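Local coordinates for putative GGDEF domain protein (Pseudomonas aeruginosa, PDB 7E6G) that probably makes the second messenger 3',3'-c-di-GMP from two molecules of GTP, releasing diphosphate, with magnesium as cofactor, at residues Y133-L138 and E183-L188; L138-F143 and R157-I162; Q190-D195 and V227-I232. All coordinates share one frame; numbering follows the deposited sequence.

Contact 1: Y133-L138 and E183-L188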
loop_
_atom_site.group_PDB
_atom_site.type_symbol
_atom_site.label_atom_id
_atom_site.label_comp_id
_atom_site.label_asym_id
_atom_site.label_seq_id
_atom_site.Cartn_x
_atom_site.Cartn_y
_atom_site.Cartn_z
ATOM N N TYR A 133 45.262 -4.228 11.120
ATOM C CA TYR A 133 44.923 -5.615 10.841
ATOM C C TYR A 133 46.204 -6.411 10.633
ATOM O O TYR A 133 47.291 -5.851 10.449
ATOM C CB TYR A 133 44.023 -5.738 9.606
ATOM C CG TYR A 133 44.644 -5.130 8.377
ATOM C CD1 TYR A 133 44.433 -3.792 8.059
ATOM C CD2 TYR A 133 45.493 -5.876 7.565
ATOM C CE1 TYR A 133 45.018 -3.218 6.946
ATOM C CE2 TYR A 133 46.074 -5.327 6.435
ATOM C CZ TYR A 133 45.836 -3.987 6.134
ATOM O OH TYR A 133 46.426 -3.435 5.024
ATOM N N VAL A 134 46.081 -7.731 10.666
ATOM C CA VAL A 134 47.215 -8.555 10.268
ATOM C C VAL A 134 46.829 -9.349 9.027
ATOM O O VAL A 134 45.655 -9.610 8.753
ATOM C CB VAL A 134 47.725 -9.481 11.402
ATOM C CG1 VAL A 134 47.809 -8.712 12.730
ATOM C CG2 VAL A 134 46.869 -10.720 11.535
ATOM N N LEU A 135 47.845 -9.699 8.260
ATOM C CA LEU A 135 47.718 -10.379 6.984
ATOM C C LEU A 135 48.528 -11.663 7.060
ATOM O O LEU A 135 49.717 -11.627 7.393
ATOM C CB LEU A 135 48.255 -9.479 5.870
ATOM C CG LEU A 135 47.486 -9.283 4.577
ATOM C CD1 LEU A 135 46.048 -8.896 4.878
ATOM C CD2 LEU A 135 48.202 -8.199 3.794
ATOM N N ALA A 136 47.897 -12.794 6.763
ATOM C CA ALA A 136 48.596 -14.076 6.696
ATOM C C ALA A 136 48.395 -14.664 5.304
ATOM O O ALA A 136 47.264 -14.854 4.869
ATOM C CB ALA A 136 48.089 -15.023 7.785
ATOM N N MET A 137 49.476 -14.915 4.586
ATOM C CA MET A 137 49.394 -15.485 3.249
ATOM C C MET A 137 49.920 -16.916 3.280
ATOM O O MET A 137 51.063 -17.167 3.670
ATOM C CB MET A 137 50.158 -14.645 2.228
ATOM C CG MET A 137 49.733 -14.932 0.778
ATOM S SD MET A 137 50.681 -13.950 -0.397
ATOM C CE MET A 137 49.836 -12.362 -0.274
ATOM N N LEU A 138 49.092 -17.836 2.837
ATOM C CA LEU A 138 49.276 -19.262 3.002
ATOM C C LEU A 138 49.392 -19.882 1.615
ATOM O O LEU A 138 48.638 -19.530 0.716
ATOM C CB LEU A 138 48.076 -19.810 3.783
ATOM C CG LEU A 138 48.050 -21.179 4.442
ATOM C CD1 LEU A 138 47.664 -21.051 5.903
ATOM C CD2 LEU A 138 47.058 -22.071 3.691
ATOM N N GLU A 183 46.804 -20.580 -3.067
ATOM C CA GLU A 183 47.187 -19.580 -2.083
ATOM C C GLU A 183 45.929 -19.015 -1.439
ATOM O O GLU A 183 44.891 -18.867 -2.099
ATOM C CB GLU A 183 47.996 -18.443 -2.707
ATOM C CG GLU A 183 49.320 -18.854 -3.292
ATOM C CD GLU A 183 49.755 -17.927 -4.419
ATOM O OE1 GLU A 183 49.087 -17.901 -5.483
ATOM O OE2 GLU A 183 50.755 -17.203 -4.234
ATOM N N PHE A 184 46.031 -18.696 -0.153
ATOM C CA PHE A 184 44.933 -18.124 0.606
ATOM C C PHE A 184 45.439 -16.909 1.371
ATOM O O PHE A 184 46.571 -16.892 1.859
ATOM C CB PHE A 184 44.333 -19.136 1.595
ATOM C CG PHE A 184 43.743 -20.373 0.953
ATOM C CD1 PHE A 184 44.537 -21.479 0.678
ATOM C CD2 PHE A 184 42.382 -20.443 0.663
ATOM C CE1 PHE A 184 43.999 -22.609 0.120
ATOM C CE2 PHE A 184 41.833 -21.588 0.095
ATOM C CZ PHE A 184 42.642 -22.672 -0.178
ATOM N N LEU A 185 44.597 -15.897 1.482
ATOM C CA LEU A 185 44.931 -14.687 2.212
ATOM C C LEU A 185 43.986 -14.573 3.394
ATOM O O LEU A 185 42.765 -14.491 3.216
ATOM C CB LEU A 185 44.845 -13.450 1.316
ATOM C CG LEU A 185 45.372 -12.192 2.003
ATOM C CD1 LEU A 185 46.807 -12.357 2.474
ATOM C CD2 LEU A 185 45.268 -10.993 1.074
ATOM N N LEU A 186 44.545 -14.606 4.593
ATOM C CA LEU A 186 43.813 -14.380 5.826
ATOM C C LEU A 186 43.946 -12.900 6.176
ATOM O O LEU A 186 45.063 -12.374 6.236
ATOM C CB LEU A 186 44.372 -15.262 6.946
ATOM C CG LEU A 186 43.876 -16.715 7.121
ATOM C CD1 LEU A 186 43.761 -17.505 5.804
ATOM C CD2 LEU A 186 44.770 -17.473 8.092
ATOM N N LEU A 187 42.818 -12.229 6.369
ATOM C CA LEU A 187 42.782 -10.878 6.903
ATOM C C LEU A 187 42.159 -10.923 8.292
ATOM O O LEU A 187 40.987 -11.305 8.453
ATOM C CB LEU A 187 42.004 -9.939 5.992
ATOM C CG LEU A 187 41.795 -8.540 6.575
ATOM C CD1 LEU A 187 43.011 -7.699 6.392
ATOM C CD2 LEU A 187 40.631 -7.892 5.866
ATOM N N LEU A 188 42.944 -10.560 9.301
ATOM C CA LEU A 188 42.386 -10.432 10.641
ATOM C C LEU A 188 42.240 -8.952 10.952
ATOM O O LEU A 188 43.241 -8.271 11.246
ATOM C CB LEU A 188 43.262 -11.124 11.689
ATOM C CG LEU A 188 43.805 -12.502 11.334
ATOM C CD1 LEU A 188 44.439 -13.144 12.561
ATOM C CD2 LEU A 188 42.705 -13.368 10.778
#
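V134, A136 and L138 pair with L188, L186 and F184 through their backbones, and six N-H...O bonds make this a regular antiparallel ladder. The short strand axes run 4.7 Å apart at 165°. In each hydrogen-bonded pair the two residues exchange two bonds, each giving its N-H and accepting at its O; L186 N reaches A136 O at 2.7 Å, nearly straight. Between these rungs lie the non-hydrogen-bonded pairs L135 with L187 and M137 with L185, where weaker CA-H...O contacts fill in, such as M137 CA to F184 O at 3.4 Å.

Apolar side chains divide between the two faces. On one, V134 CG2 leans on L188 CG at 3.6 Å, A136 CB meets L186 CB, and L138 CD2 approaches F184 CD1. On the other, the CD1 methyl of L187 touches both L135 CD1 (3.6 Å) and CD2 of the Y133 ring. CG of L185 is anti to its backbone N (chi1 -172°), and L185 CD1 then lies against L135 CG and A136 O, the latter at 3.5 Å.

Polar ends find partners outside the two strands: Y133 OH bonds to N123 OD1, and E183 OE2 forms a salt bridge with R213 of the second subunit. These are central strands of the GGDEF-domain sheet, flanked by strands 175-178 and 223-229. Helix 236-252 covers the L135 and M137 face, while helices 152-168 and 193-208 pack against the opposite one.

Contact 2: L138-F143 and R157-I162; sequences LDVDFF and RVLVEI. With MG (magnesium ion), chain G; G2P (phosphomethylphosphonic acid guanylate ester), chain H.
Contact between V140 and F143 and the helix residues V158, L159 and I162 is apolar packing of a strand end, and of the helix start after it, against helix 152-168, directly behind the nucleotide site of the GGDEF domain. No hydrogen bond crosses it. V140 CG2 meets I162 CD1 at 3.9 Å, and F143 makes the other main contacts: its CZ lies 3.7 Å from L159 CG, while V158 CG1 comes to the ring edge at CE1. CG of F143 stands anti to its backbone N (chi1 -164°), and from there the ring reaches L159 and V158. Another part of the ring edge serves the ligand, with CE2 3.3 Å from N3 of the guanine and the ribose O4' in the ring plane. V158 and the guanine thus meet different edges of the ring.

The D139 carboxylate and the V140 carbonyl bind the metal, and the backbone N-H groups of F142 and F143 meet the phosphates. Magnesium is held by D139 OD1 at 2.4 Å and V140 O at 2.3 Å, together with E182 and two oxygens of the GTP analogue. F142 N gives a straight bond (169°) to O2G at 2.8 Å; F143 N gives a weak one to O1B. Of the two aspartates, only D139 coordinates the magnesium; D141 is held by K251, S224 and T222. D139 also forms a salt bridge with R213 of the second subunit.

In the fold, F184 of neighbouring strand 183-188 packs on L159 and I162, continuing the apolar layer between helix 152-168 and the sheet, and strand 212-214 touches V158 on the helix.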
loop_
_atom_site.group_PDB
_atom_site.type_symbol
_atom_site.label_atom_id
_atom_site.label_comp_id
_atom_site.label_asym_id
_atom_site.label_seq_id
_atom_site.Cartn_x
_atom_site.Cartn_y
_atom_site.Cartn_z
ATOM N N LEU A 138 49.092 -17.836 2.837
ATOM C CA LEU A 138 49.276 -19.262 3.002
ATOM C C LEU A 138 49.392 -19.882 1.615
ATOM O O LEU A 138 48.638 -19.530 0.716
ATOM C CB LEU A 138 48.076 -19.810 3.783
ATOM C CG LEU A 138 48.050 -21.179 4.442
ATOM C CD1 LEU A 138 47.664 -21.051 5.903
ATOM C CD2 LEU A 138 47.058 -22.071 3.691
ATOM N N ASP A 139 50.363 -20.772 1.427
ATOM C CA ASP A 139 50.610 -21.411 0.136
ATOM C C ASP A 139 50.817 -22.897 0.383
ATOM O O ASP A 139 51.647 -23.272 1.217
ATOM C CB ASP A 139 51.836 -20.800 -0.563
ATOM C CG ASP A 139 52.163 -21.461 -1.907
ATOM O OD1 ASP A 139 52.327 -22.703 -1.973
ATOM O OD2 ASP A 139 52.297 -20.725 -2.913
ATOM N N VAL A 140 50.085 -23.735 -0.356
ATOM C CA VAL A 140 50.112 -25.175 -0.122
ATOM C C VAL A 140 51.451 -25.763 -0.564
ATOM O O VAL A 140 51.962 -25.469 -1.657
ATOM C CB VAL A 140 48.930 -25.853 -0.832
ATOM C CG1 VAL A 140 48.951 -27.364 -0.587
ATOM C CG2 VAL A 140 47.623 -25.264 -0.332
ATOM N N ASP A 141 52.032 -26.600 0.292
ATOM C CA ASP A 141 53.316 -27.224 -0.007
ATOM C C ASP A 141 53.112 -28.462 -0.874
ATOM O O ASP A 141 52.282 -29.319 -0.556
ATOM C CB ASP A 141 54.039 -27.607 1.283
ATOM C CG ASP A 141 54.322 -26.420 2.179
ATOM O OD1 ASP A 141 54.637 -25.332 1.673
ATOM O OD2 ASP A 141 54.262 -26.576 3.412
ATOM N N PHE A 142 53.869 -28.544 -1.976
ATOM C CA PHE A 142 53.921 -29.729 -2.839
ATOM C C PHE A 142 52.550 -30.088 -3.418
ATOM O O PHE A 142 52.247 -31.263 -3.648
ATOM C CB PHE A 142 54.526 -30.927 -2.094
ATOM C CG PHE A 142 55.906 -30.664 -1.532
ATOM C CD1 PHE A 142 56.963 -30.313 -2.370
ATOM C CD2 PHE A 142 56.147 -30.767 -0.171
ATOM C CE1 PHE A 142 58.231 -30.073 -1.861
ATOM C CE2 PHE A 142 57.415 -30.531 0.342
ATOM C CZ PHE A 142 58.458 -30.182 -0.506
ATOM N N PHE A 143 51.711 -29.080 -3.660
ATOM C CA PHE A 143 50.391 -29.335 -4.223
ATOM C C PHE A 143 50.468 -30.044 -5.571
ATOM O O PHE A 143 49.588 -30.854 -5.906
ATOM C CB PHE A 143 49.621 -28.024 -4.357
ATOM C CG PHE A 143 48.157 -28.219 -4.558
ATOM C CD1 PHE A 143 47.425 -28.998 -3.666
ATOM C CD2 PHE A 143 47.506 -27.633 -5.640
ATOM C CE1 PHE A 143 46.077 -29.204 -3.856
ATOM C CE2 PHE A 143 46.152 -27.820 -5.834
ATOM C CZ PHE A 143 45.430 -28.612 -4.942
ATOM N N ARG A 157 39.190 -31.107 -4.271
ATOM C CA ARG A 157 38.636 -31.534 -2.994
ATOM C C ARG A 157 39.538 -31.118 -1.848
ATOM O O ARG A 157 39.064 -30.625 -0.817
ATOM C CB ARG A 157 38.415 -33.040 -3.012
ATOM C CG ARG A 157 37.318 -33.388 -3.992
ATOM C CD ARG A 157 36.302 -34.305 -3.380
ATOM N NE ARG A 157 36.852 -35.651 -3.335
ATOM C CZ ARG A 157 37.154 -36.305 -2.217
ATOM N NH1 ARG A 157 36.958 -35.744 -1.014
ATOM N NH2 ARG A 157 37.657 -37.528 -2.308
ATOM N N VAL A 158 40.849 -31.274 -2.031
ATOM C CA VAL A 158 41.801 -30.886 -0.998
ATOM C C VAL A 158 41.664 -29.403 -0.675
ATOM O O VAL A 158 41.627 -29.006 0.495
ATOM C CB VAL A 158 43.229 -31.252 -1.439
ATOM C CG1 VAL A 158 44.257 -30.502 -0.597
ATOM C CG2 VAL A 158 43.442 -32.734 -1.311
ATOM N N LEU A 159 41.585 -28.566 -1.704
ATOM C CA LEU A 159 41.453 -27.129 -1.488
ATOM C C LEU A 159 40.142 -26.787 -0.792
ATOM O O LEU A 159 40.108 -25.902 0.073
ATOM C CB LEU A 159 41.559 -26.391 -2.826
ATOM C CG LEU A 159 42.950 -26.363 -3.451
ATOM C CD1 LEU A 159 42.894 -25.662 -4.773
ATOM C CD2 LEU A 159 43.929 -25.662 -2.524
ATOM N N VAL A 160 39.050 -27.470 -1.152
ATOM C CA VAL A 160 37.789 -27.240 -0.442
ATOM C C VAL A 160 37.959 -27.569 1.033
ATOM O O VAL A 160 37.519 -26.821 1.911
ATOM C CB VAL A 160 36.635 -28.049 -1.074
ATOM C CG1 VAL A 160 35.444 -28.117 -0.123
ATOM C CG2 VAL A 160 36.198 -27.457 -2.405
ATOM N N GLU A 161 38.610 -28.685 1.334
ATOM C CA GLU A 161 38.746 -29.089 2.730
ATOM C C GLU A 161 39.647 -28.134 3.502
ATOM O O GLU A 161 39.412 -27.855 4.689
ATOM C CB GLU A 161 39.288 -30.508 2.800
ATOM C CG GLU A 161 38.268 -31.542 2.412
ATOM C CD GLU A 161 37.258 -31.755 3.503
ATOM O OE1 GLU A 161 37.491 -32.664 4.342
ATOM O OE2 GLU A 161 36.238 -31.019 3.515
ATOM N N ILE A 162 40.700 -27.643 2.849
ATOM C CA ILE A 162 41.535 -26.626 3.466
ATOM C C ILE A 162 40.697 -25.401 3.786
ATOM O O ILE A 162 40.797 -24.830 4.883
ATOM C CB ILE A 162 42.733 -26.294 2.558
ATOM C CG1 ILE A 162 43.752 -27.438 2.612
ATOM C CG2 ILE A 162 43.399 -24.994 2.977
ATOM C CD1 ILE A 162 44.903 -27.296 1.657
HETATM MG MG MG G . 52.419 -24.390 -3.624
HETATM P PG G2P H . 55.612 -25.478 -3.373
HETATM O O1G G2P H . 55.121 -24.441 -2.744
HETATM O O2G G2P H . 55.719 -26.523 -2.607
HETATM O O3G G2P H . 56.693 -25.234 -4.114
HETATM O O3B G2P H . 54.476 -25.697 -4.373
HETATM P PB G2P H . 53.956 -26.711 -5.454
HETATM O O1B G2P H . 52.776 -26.984 -4.988
HETATM O O2B G2P H . 54.744 -27.753 -5.701
HETATM C C3A G2P H . 53.803 -25.974 -7.013
HETATM P PA G2P H . 53.126 -24.515 -7.326
HETATM O O1A G2P H . 54.352 -24.285 -7.941
HETATM O O2A G2P H . 52.899 -24.278 -5.925
HETATM O "O5'" G2P H . 52.161 -25.366 -8.065
HETATM C "C5'" G2P H . 50.834 -25.619 -7.618
HETATM C "C4'" G2P H . 50.004 -26.307 -8.655
HETATM O "O4'" G2P H . 48.824 -25.774 -8.440
HETATM C "C3'" G2P H . 50.262 -25.737 -9.945
HETATM O "O3'" G2P H . 50.785 -26.734 -10.731
HETATM C "C2'" G2P H . 48.901 -25.329 -10.350
HETATM O "O2'" G2P H . 48.562 -25.580 -11.649
HETATM C "C1'" G2P H . 48.104 -26.124 -9.488
HETATM N N9 G2P H . 46.792 -25.616 -9.353
HETATM C C8 G2P H . 46.586 -24.346 -9.459
HETATM N N7 G2P H . 45.330 -24.075 -9.309
HETATM C C5 G2P H . 44.715 -25.154 -9.091
HETATM C C6 G2P H . 43.452 -25.402 -8.855
HETATM O O6 G2P H . 42.602 -24.571 -8.823
HETATM N N1 G2P H . 43.063 -26.697 -8.633
HETATM C C2 G2P H . 43.996 -27.664 -8.682
HETATM N N2 G2P H . 43.625 -28.815 -8.471
HETATM N N3 G2P H . 45.257 -27.357 -8.934
HETATM C C4 G2P H . 45.629 -26.117 -9.111
#

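Contact 3: Q190-D195 and V227-I232; sequences QTRLQD and VTEHRI
E229 and L193 bury the most surface here, with R192 a smaller third partner. The contact joins the start of helix 193-208, which follows strand 183-188, to strand 223-229; strand 134-140 lies between those two strands in the sheet. The E229 side chain is extended, its CG anti to the backbone N (chi1 -163°), and it reaches across to the residues that begin the helix. Its OE1 lies 3.2 Å from R192 CG, against the aliphatic part of the arginine, whose chain bends at chi2 and chi3. OE2 stands 4.1 Å from L193 N, in the first turn of the helix, and no bond is made there. R192 and E229 carry opposite charges, but NH1 of R192 remains 5.2 Å from OE1 of E229, and the guanidinium and carboxylate planes are turned 68° apart.

L193 works on the apolar side. Its CD1 methyl meets V227 CG2 at 4.1 Å; F260 of strand 258-260 also packs on L193.

Since no hydrogen bond or salt bridge crosses it, the contact rests on van der Waals packing, away from the annotated sites. The carboxylate close to the helix start may add a favourable electrostatic term, through the arginine and the helix dipole, without fixing a specific geometry.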
loop_
_atom_site.group_PDB
_atom_site.type_symbol
_atom_site.label_atom_id
_atom_site.label_comp_id
_atom_site.label_asym_id
_atom_site.label_seq_id
_atom_site.Cartn_x
_atom_site.Cartn_y
_atom_site.Cartn_z
ATOM N N GLN A 190 41.331 -5.413 12.859
ATOM C CA GLN A 190 41.433 -4.913 14.226
ATOM C C GLN A 190 42.113 -5.934 15.125
ATOM O O GLN A 190 41.602 -6.316 16.178
ATOM C CB GLN A 190 40.055 -4.525 14.765
ATOM C CG GLN A 190 39.280 -3.617 13.828
ATOM C CD GLN A 190 37.872 -3.370 14.296
ATOM O OE1 GLN A 190 36.909 -3.697 13.600
ATOM N NE2 GLN A 190 37.738 -2.774 15.474
ATOM N N THR A 191 43.273 -6.394 14.677
ATOM C CA THR A 191 44.032 -7.415 15.378
ATOM C C THR A 191 45.502 -7.049 15.300
ATOM O O THR A 191 45.968 -6.532 14.281
ATOM C CB THR A 191 43.772 -8.819 14.781
ATOM O OG1 THR A 191 42.365 -9.114 14.805
ATOM C CG2 THR A 191 44.525 -9.891 15.548
ATOM N N ARG A 192 46.207 -7.261 16.400
ATOM C CA ARG A 192 47.654 -7.125 16.422
ATOM C C ARG A 192 48.334 -8.497 16.466
ATOM O O ARG A 192 47.765 -9.495 16.929
ATOM C CB ARG A 192 48.100 -6.259 17.616
ATOM C CG ARG A 192 48.130 -4.748 17.303
ATOM C CD ARG A 192 47.325 -3.917 18.306
ATOM N NE ARG A 192 45.924 -4.340 18.414
ATOM C CZ ARG A 192 44.952 -4.042 17.549
ATOM N NH1 ARG A 192 45.202 -3.313 16.464
ATOM N NH2 ARG A 192 43.718 -4.491 17.769
ATOM N N LEU A 193 49.586 -8.517 15.987
ATOM C CA LEU A 193 50.370 -9.747 15.841
ATOM C C LEU A 193 50.240 -10.674 17.039
ATOM O O LEU A 193 50.012 -11.881 16.889
ATOM C CB LEU A 193 51.835 -9.380 15.628
ATOM C CG LEU A 193 52.592 -10.090 14.524
ATOM C CD1 LEU A 193 51.705 -10.222 13.284
ATOM C CD2 LEU A 193 53.921 -9.382 14.227
ATOM N N GLN A 194 50.370 -10.110 18.241
ATOM C CA GLN A 194 50.335 -10.910 19.458
ATOM C C GLN A 194 49.013 -11.660 19.597
ATOM O O GLN A 194 49.000 -12.833 19.981
ATOM C CB GLN A 194 50.600 -10.011 20.665
ATOM C CG GLN A 194 52.022 -9.435 20.694
ATOM C CD GLN A 194 52.152 -8.084 19.973
ATOM O OE1 GLN A 194 52.648 -8.003 18.841
ATOM N NE2 GLN A 194 51.728 -7.019 20.643
ATOM N N ASP A 195 47.937 -11.060 19.254
ATOM C CA ASP A 195 46.689 -11.699 19.244
ATOM C C ASP A 195 46.493 -12.599 18.032
ATOM O O ASP A 195 45.698 -13.444 18.076
ATOM C CB ASP A 195 45.628 -10.645 19.225
ATOM C CG ASP A 195 44.929 -10.518 20.490
ATOM O OD1 ASP A 195 45.588 -10.289 21.427
ATOM O OD2 ASP A 195 43.737 -10.635 20.588
ATOM N N VAL A 227 53.330 -14.024 7.574
ATOM C CA VAL A 227 52.370 -13.124 8.200
ATOM C C VAL A 227 53.046 -11.801 8.552
ATOM O O VAL A 227 54.232 -11.768 8.911
ATOM C CB VAL A 227 51.676 -13.785 9.416
ATOM C CG1 VAL A 227 52.675 -14.459 10.314
ATOM C CG2 VAL A 227 50.817 -12.803 10.163
ATOM N N THR A 228 52.301 -10.705 8.360
ATOM C CA THR A 228 52.718 -9.369 8.756
ATOM C C THR A 228 51.577 -8.612 9.408
ATOM O O THR A 228 50.405 -8.983 9.322
ATOM C CB THR A 228 53.205 -8.502 7.590
ATOM O OG1 THR A 228 53.933 -7.392 8.128
ATOM C CG2 THR A 228 52.026 -7.942 6.806
ATOM N N GLU A 229 51.952 -7.510 10.040
ATOM C CA GLU A 229 51.014 -6.523 10.542
ATOM C C GLU A 229 50.973 -5.322 9.610
ATOM O O GLU A 229 51.982 -4.931 9.013
ATOM C CB GLU A 229 51.405 -6.048 11.930
ATOM C CG GLU A 229 50.295 -5.359 12.650
ATOM C CD GLU A 229 50.724 -4.939 14.026
ATOM O OE1 GLU A 229 49.962 -4.198 14.689
ATOM O OE2 GLU A 229 51.808 -5.390 14.458
ATOM N N HIS A 230 49.801 -4.729 9.490
ATOM C CA HIS A 230 49.716 -3.520 8.699
ATOM C C HIS A 230 50.412 -2.360 9.410
ATOM O O HIS A 230 50.048 -2.006 10.537
ATOM C CB HIS A 230 48.276 -3.151 8.415
ATOM C CG HIS A 230 48.164 -1.815 7.772
ATOM N ND1 HIS A 230 48.737 -1.547 6.548
ATOM C CD2 HIS A 230 47.633 -0.651 8.209
ATOM C CE1 HIS A 230 48.523 -0.282 6.238
ATOM N NE2 HIS A 230 47.855 0.283 7.228
ATOM N N ARG A 231 51.387 -1.750 8.738
ATOM C CA ARG A 231 52.083 -0.572 9.243
ATOM C C ARG A 231 51.383 0.685 8.729
ATOM O O ARG A 231 51.235 0.861 7.518
ATOM C CB ARG A 231 53.546 -0.607 8.807
ATOM C CG ARG A 231 54.231 -1.917 9.199
ATOM C CD ARG A 231 55.659 -2.047 8.654
ATOM N NE ARG A 231 56.223 -3.369 8.942
ATOM C CZ ARG A 231 57.432 -3.781 8.558
ATOM N NH1 ARG A 231 58.230 -2.971 7.860
ATOM N NH2 ARG A 231 57.837 -5.006 8.879
ATOM N N ILE A 232 50.949 1.557 9.642
ATOM C CA ILE A 232 50.150 2.717 9.243
ATOM C C ILE A 232 50.993 3.692 8.415
ATOM O O ILE A 232 52.202 3.856 8.627
ATOM C CB ILE A 232 49.534 3.404 10.478
ATOM C CG1 ILE A 232 48.489 2.488 11.133
ATOM C CG2 ILE A 232 48.877 4.727 10.106
ATOM C CD1 ILE A 232 47.936 3.022 12.451
#

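After the long helix 27-102 and helix 112-128, strand 134-140 enters the sheet and takes part in two closures. Contact 2 closes a short loop, running from the strand end through helix 143-150 into helix 152-168. Contact 1 closes a longer one around it, when strand 183-188 returns beside strand 134-140, so contact 2 is nested inside contact 1; they share L138 and touch through F184 and I162. Contact 3 opens only after contact 1 has closed, and joins the start of helix 193-208 to strand 223-229. That strand is the other neighbour of 134-140, so all three contacts reach one sheet, contact 2 at the magnesium and nucleotide site and contact 3 away from it.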